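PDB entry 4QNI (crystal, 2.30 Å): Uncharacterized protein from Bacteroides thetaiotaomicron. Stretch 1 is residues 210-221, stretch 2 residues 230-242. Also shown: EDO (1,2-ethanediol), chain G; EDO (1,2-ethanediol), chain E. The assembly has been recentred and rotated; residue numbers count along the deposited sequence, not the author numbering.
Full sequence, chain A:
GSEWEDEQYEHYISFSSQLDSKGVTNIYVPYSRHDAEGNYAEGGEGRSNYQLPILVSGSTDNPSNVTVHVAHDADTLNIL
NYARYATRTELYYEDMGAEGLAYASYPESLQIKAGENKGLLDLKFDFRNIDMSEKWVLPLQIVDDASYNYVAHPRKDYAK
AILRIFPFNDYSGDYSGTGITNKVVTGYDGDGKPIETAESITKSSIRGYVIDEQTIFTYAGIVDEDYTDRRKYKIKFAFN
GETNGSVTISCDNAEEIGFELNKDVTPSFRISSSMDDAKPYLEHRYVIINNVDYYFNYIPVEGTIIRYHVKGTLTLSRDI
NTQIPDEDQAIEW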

# COMPACT_ATOMS: atom_id res chain seq x y z
N VAL A 210 -2.16 -8.32 33.52
CA VAL A 210 -2.69 -8.05 34.87
C VAL A 210 -3.29 -9.30 35.54
O VAL A 210 -3.98 -10.09 34.89
CB VAL A 210 -3.73 -6.91 34.83
CG1 VAL A 210 -4.41 -6.73 36.18
CG2 VAL A 210 -3.08 -5.62 34.42
N ILE A 211 -3.02 -9.45 36.86
CA ILE A 211 -3.63 -10.45 37.75
C ILE A 211 -4.50 -9.66 38.72
O ILE A 211 -5.71 -9.88 38.81
CB ILE A 211 -2.62 -11.40 38.44
CG1 ILE A 211 -2.09 -12.41 37.39
CG2 ILE A 211 -3.30 -12.13 39.63
CD1 ILE A 211 -1.05 -13.42 37.91
N ASP A 212 -3.88 -8.71 39.41
CA ASP A 212 -4.55 -7.75 40.28
C ASP A 212 -3.74 -6.43 40.24
O ASP A 212 -2.94 -6.24 39.31
CB ASP A 212 -4.76 -8.31 41.70
CG ASP A 212 -3.51 -8.73 42.46
OD1 ASP A 212 -2.42 -8.15 42.18
OD2 ASP A 212 -3.64 -9.57 43.38
N GLU A 213 -3.95 -5.51 41.20
CA GLU A 213 -3.26 -4.21 41.23
C GLU A 213 -1.74 -4.27 41.38
O GLU A 213 -1.06 -3.35 40.93
CB GLU A 213 -3.77 -3.35 42.38
CG GLU A 213 -5.18 -2.85 42.21
CD GLU A 213 -5.72 -2.03 43.37
OE1 GLU A 213 -5.00 -1.88 44.39
OE2 GLU A 213 -6.85 -1.51 43.24
N GLN A 214 -1.24 -5.31 42.06
CA GLN A 214 0.20 -5.41 42.39
C GLN A 214 0.83 -6.66 41.79
O GLN A 214 1.95 -7.04 42.19
CB GLN A 214 0.37 -5.45 43.93
CG GLN A 214 -0.04 -4.17 44.64
CD GLN A 214 0.81 -2.98 44.21
OE1 GLN A 214 0.29 -1.88 43.97
NE2 GLN A 214 2.14 -3.17 44.10
N THR A 215 0.11 -7.31 40.86
CA THR A 215 0.58 -8.56 40.28
C THR A 215 0.29 -8.62 38.80
O THR A 215 -0.81 -8.30 38.34
CB THR A 215 -0.07 -9.79 40.99
OG1 THR A 215 -0.27 -9.54 42.39
CG2 THR A 215 0.72 -11.07 40.82
N ILE A 216 1.27 -9.12 38.08
CA ILE A 216 1.16 -9.42 36.65
C ILE A 216 1.60 -10.86 36.48
O ILE A 216 2.12 -11.48 37.42
CB ILE A 216 2.03 -8.43 35.78
CG1 ILE A 216 3.54 -8.55 36.06
CG2 ILE A 216 1.54 -6.97 35.89
CD1 ILE A 216 4.48 -7.83 34.97
N PHE A 217 1.48 -11.36 35.25
CA PHE A 217 2.18 -12.58 34.88
C PHE A 217 2.80 -12.37 33.48
O PHE A 217 2.36 -11.51 32.70
CB PHE A 217 1.33 -13.88 34.98
CG PHE A 217 0.40 -14.13 33.82
CD1 PHE A 217 0.86 -14.70 32.64
CD2 PHE A 217 -0.95 -13.78 33.91
CE1 PHE A 217 0.01 -14.88 31.56
CE2 PHE A 217 -1.80 -13.95 32.83
CZ PHE A 217 -1.31 -14.51 31.66
N THR A 218 3.85 -13.13 33.19
CA THR A 218 4.42 -13.23 31.85
C THR A 218 4.38 -14.72 31.52
O THR A 218 4.31 -15.55 32.44
CB THR A 218 5.87 -12.68 31.74
OG1 THR A 218 6.78 -13.64 32.29
CG2 THR A 218 6.08 -11.24 32.33
N TYR A 219 4.45 -15.09 30.25
CA TYR A 219 4.68 -16.49 29.96
C TYR A 219 6.19 -16.77 30.22
O TYR A 219 7.00 -15.85 30.16
CB TYR A 219 4.26 -16.87 28.53
CG TYR A 219 2.77 -16.77 28.35
CD1 TYR A 219 1.91 -17.66 28.98
CD2 TYR A 219 2.20 -15.75 27.58
CE1 TYR A 219 0.53 -17.52 28.89
CE2 TYR A 219 0.83 -15.63 27.45
CZ TYR A 219 -0.01 -16.51 28.11
OH TYR A 219 -1.36 -16.41 27.96
N ALA A 220 6.53 -18.02 30.58
CA ALA A 220 7.90 -18.42 30.86
C ALA A 220 8.79 -18.28 29.62
O ALA A 220 8.41 -18.73 28.54
CB ALA A 220 7.93 -19.85 31.39
N GLY A 221 9.91 -17.61 29.78
CA GLY A 221 10.88 -17.35 28.73
C GLY A 221 10.35 -16.97 27.35
O GLY A 221 9.78 -15.89 27.17
N ARG A 230 0.49 -22.33 26.21
CA ARG A 230 0.69 -21.11 27.04
C ARG A 230 0.48 -21.31 28.54
O ARG A 230 1.33 -20.95 29.36
CB ARG A 230 -0.40 -20.04 26.69
CG ARG A 230 -0.28 -19.31 25.42
CD ARG A 230 -1.20 -18.11 25.33
NE ARG A 230 -2.62 -18.33 25.56
CZ ARG A 230 -3.48 -18.78 24.65
NH1 ARG A 230 -3.05 -19.17 23.46
NH2 ARG A 230 -4.76 -18.91 24.95
N ARG A 231 -0.76 -21.77 28.87
CA ARG A 231 -1.35 -21.88 30.21
C ARG A 231 -0.49 -22.72 31.18
O ARG A 231 -0.56 -22.51 32.39
CB ARG A 231 -2.79 -22.42 30.11
CG ARG A 231 -3.73 -21.49 29.31
CD ARG A 231 -5.03 -22.21 28.93
NE ARG A 231 -5.99 -21.38 28.19
CZ ARG A 231 -6.02 -21.25 26.86
NH1 ARG A 231 -5.08 -21.81 26.10
NH2 ARG A 231 -6.97 -20.52 26.28
N LYS A 232 0.34 -23.62 30.64
CA LYS A 232 1.25 -24.44 31.42
C LYS A 232 2.49 -23.62 31.87
O LYS A 232 3.23 -24.06 32.74
CB LYS A 232 1.72 -25.66 30.57
CG LYS A 232 1.09 -27.00 30.92
CD LYS A 232 1.69 -28.19 30.11
CE LYS A 232 2.96 -28.79 30.71
NZ LYS A 232 3.29 -30.12 30.11
N TYR A 233 2.71 -22.42 31.27
CA TYR A 233 3.92 -21.63 31.50
C TYR A 233 3.71 -20.18 32.03
O TYR A 233 4.43 -19.27 31.60
CB TYR A 233 4.73 -21.61 30.19
CG TYR A 233 5.04 -23.00 29.70
CD1 TYR A 233 6.06 -23.76 30.28
CD2 TYR A 233 4.28 -23.59 28.68
CE1 TYR A 233 6.33 -25.06 29.85
CE2 TYR A 233 4.55 -24.89 28.25
CZ TYR A 233 5.56 -25.62 28.84
OH TYR A 233 5.82 -26.90 28.43
N LYS A 234 2.81 -19.98 33.03
CA LYS A 234 2.60 -18.63 33.59
C LYS A 234 3.54 -18.35 34.78
O LYS A 234 3.54 -19.07 35.78
CB LYS A 234 1.14 -18.41 34.02
CG LYS A 234 0.17 -18.48 32.85
CD LYS A 234 -1.25 -18.74 33.32
CE LYS A 234 -1.96 -17.48 33.74
NZ LYS A 234 -3.22 -17.82 34.42
N ILE A 235 4.31 -17.25 34.66
CA ILE A 235 5.24 -16.82 35.71
C ILE A 235 4.68 -15.53 36.34
O ILE A 235 4.58 -14.50 35.67
CB ILE A 235 6.69 -16.63 35.14
CG1 ILE A 235 7.21 -17.87 34.36
CG2 ILE A 235 7.66 -16.18 36.24
CD1 ILE A 235 7.14 -19.32 35.09
N LYS A 236 4.32 -15.60 37.62
CA LYS A 236 3.72 -14.49 38.37
C LYS A 236 4.76 -13.55 38.91
O LYS A 236 5.77 -14.00 39.44
CB LYS A 236 2.88 -15.01 39.54
CG LYS A 236 1.58 -15.71 39.12
CD LYS A 236 0.91 -16.45 40.29
CE LYS A 236 0.37 -15.56 41.40
NZ LYS A 236 -0.04 -16.34 42.60
N PHE A 237 4.49 -12.23 38.78
CA PHE A 237 5.34 -11.14 39.30
C PHE A 237 4.52 -10.27 40.24
O PHE A 237 3.57 -9.60 39.81
CB PHE A 237 5.95 -10.29 38.17
CG PHE A 237 6.99 -10.99 37.33
CD1 PHE A 237 6.62 -11.90 36.34
CD2 PHE A 237 8.34 -10.66 37.45
CE1 PHE A 237 7.58 -12.53 35.54
CE2 PHE A 237 9.31 -11.27 36.63
CZ PHE A 237 8.93 -12.23 35.71
N ALA A 238 4.85 -10.31 41.53
CA ALA A 238 4.16 -9.56 42.59
C ALA A 238 5.07 -8.43 43.02
O ALA A 238 6.20 -8.70 43.40
CB ALA A 238 3.80 -10.47 43.76
N PHE A 239 4.61 -7.17 42.95
CA PHE A 239 5.38 -5.96 43.27
C PHE A 239 5.15 -5.61 44.70
O PHE A 239 4.04 -5.26 45.06
CB PHE A 239 4.96 -4.80 42.32
CG PHE A 239 5.28 -5.16 40.88
CD1 PHE A 239 4.40 -5.95 40.13
CD2 PHE A 239 6.46 -4.74 40.28
CE1 PHE A 239 4.73 -6.35 38.83
CE2 PHE A 239 6.79 -5.13 38.98
CZ PHE A 239 5.92 -5.93 38.26
N ASN A 240 6.16 -5.78 45.55
CA ASN A 240 6.05 -5.58 47.00
C ASN A 240 6.45 -4.16 47.39
O ASN A 240 7.34 -3.95 48.22
CB ASN A 240 6.89 -6.62 47.72
CG ASN A 240 6.51 -8.03 47.36
OD1 ASN A 240 5.33 -8.40 47.34
ND2 ASN A 240 7.50 -8.84 47.05
N GLY A 241 5.73 -3.20 46.80
CA GLY A 241 5.89 -1.76 46.99
C GLY A 241 5.04 -1.01 45.97
O GLY A 241 4.44 -1.63 45.07
N GLU A 242 5.00 0.33 46.07
CA GLU A 242 4.25 1.12 45.10
C GLU A 242 5.16 1.52 43.93
O GLU A 242 4.83 1.23 42.77
CB GLU A 242 3.62 2.37 45.74
CG GLU A 242 2.51 2.98 44.88
CD GLU A 242 2.47 4.50 44.73
OE1 GLU A 242 2.63 5.22 45.74
OE2 GLU A 242 2.21 4.95 43.59
C1 EDO G . -3.93 -15.80 37.05
O1 EDO G . -3.94 -15.29 35.72
C2 EDO G . -5.26 -15.48 37.76
O2 EDO G . -6.26 -16.41 37.37
C1 EDO E . 9.77 -12.83 31.74
O1 EDO E . 9.79 -13.94 32.62
C2 EDO E . 11.03 -12.82 30.89
O2 EDO E . 10.99 -13.88 29.95

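This contact is an antiparallel pairing of two neighbouring β-strands, strand 215-219 against the strand that begins at Lys 234, in which a regular backbone ladder sets the register and each face of the sheet carries its own kind of side-chain packing. The rungs are reciprocal at alternate residues. Ile 216 N donates to Phe 237 O at 2.9 Å and Phe 237 N returns to Ile 216 O at 2.8 Å; Thr 218 N to Ile 235 O (2.9 Å) and Ile 235 N to Thr 218 O (2.8 Å) repeat the pattern. Non-hydrogen-bonded pairs alternate with them, where the alpha carbons draw closer and CA-H...O contacts fill the gap, as from Phe 217 CA to Ile 235 O at 3.2 Å.

Both ends continue the ladder beyond strand 215-219. Ala 220 N reaches Tyr 233 O at 2.6 Å, while Phe 239 N meets Gln 214 O at 2.8 Å. The Gln 214 side chain then folds along the partner, its NE2 donating to Phe 239 O at 3.0 Å and, weakly, to Gly 241 O at 2.9 Å.

Alternation sorts the side chains. Ile 216, Thr 218, Ile 235 and Phe 237 share one face, where Ile 216 CG1 packs on Phe 237 CB at 3.6 Å and also meets Phe 239 CE1 at 3.7 Å. Lys 234 shares the other face with Phe 217 and Tyr 219, and runs diagonally rather than straight across: its CE lies 3.6 Å from the Phe 217 ring centroid, nearly on the ring normal, and its NZ makes a cation-pi contact at 4.8 Å from that centroid while donating to a bound ethanediol. Similarly, Arg 230 CG, from before the strand, sits over the Tyr 219 ring, 4.2 Å from its centroid. In both, a methylene lies over the ring.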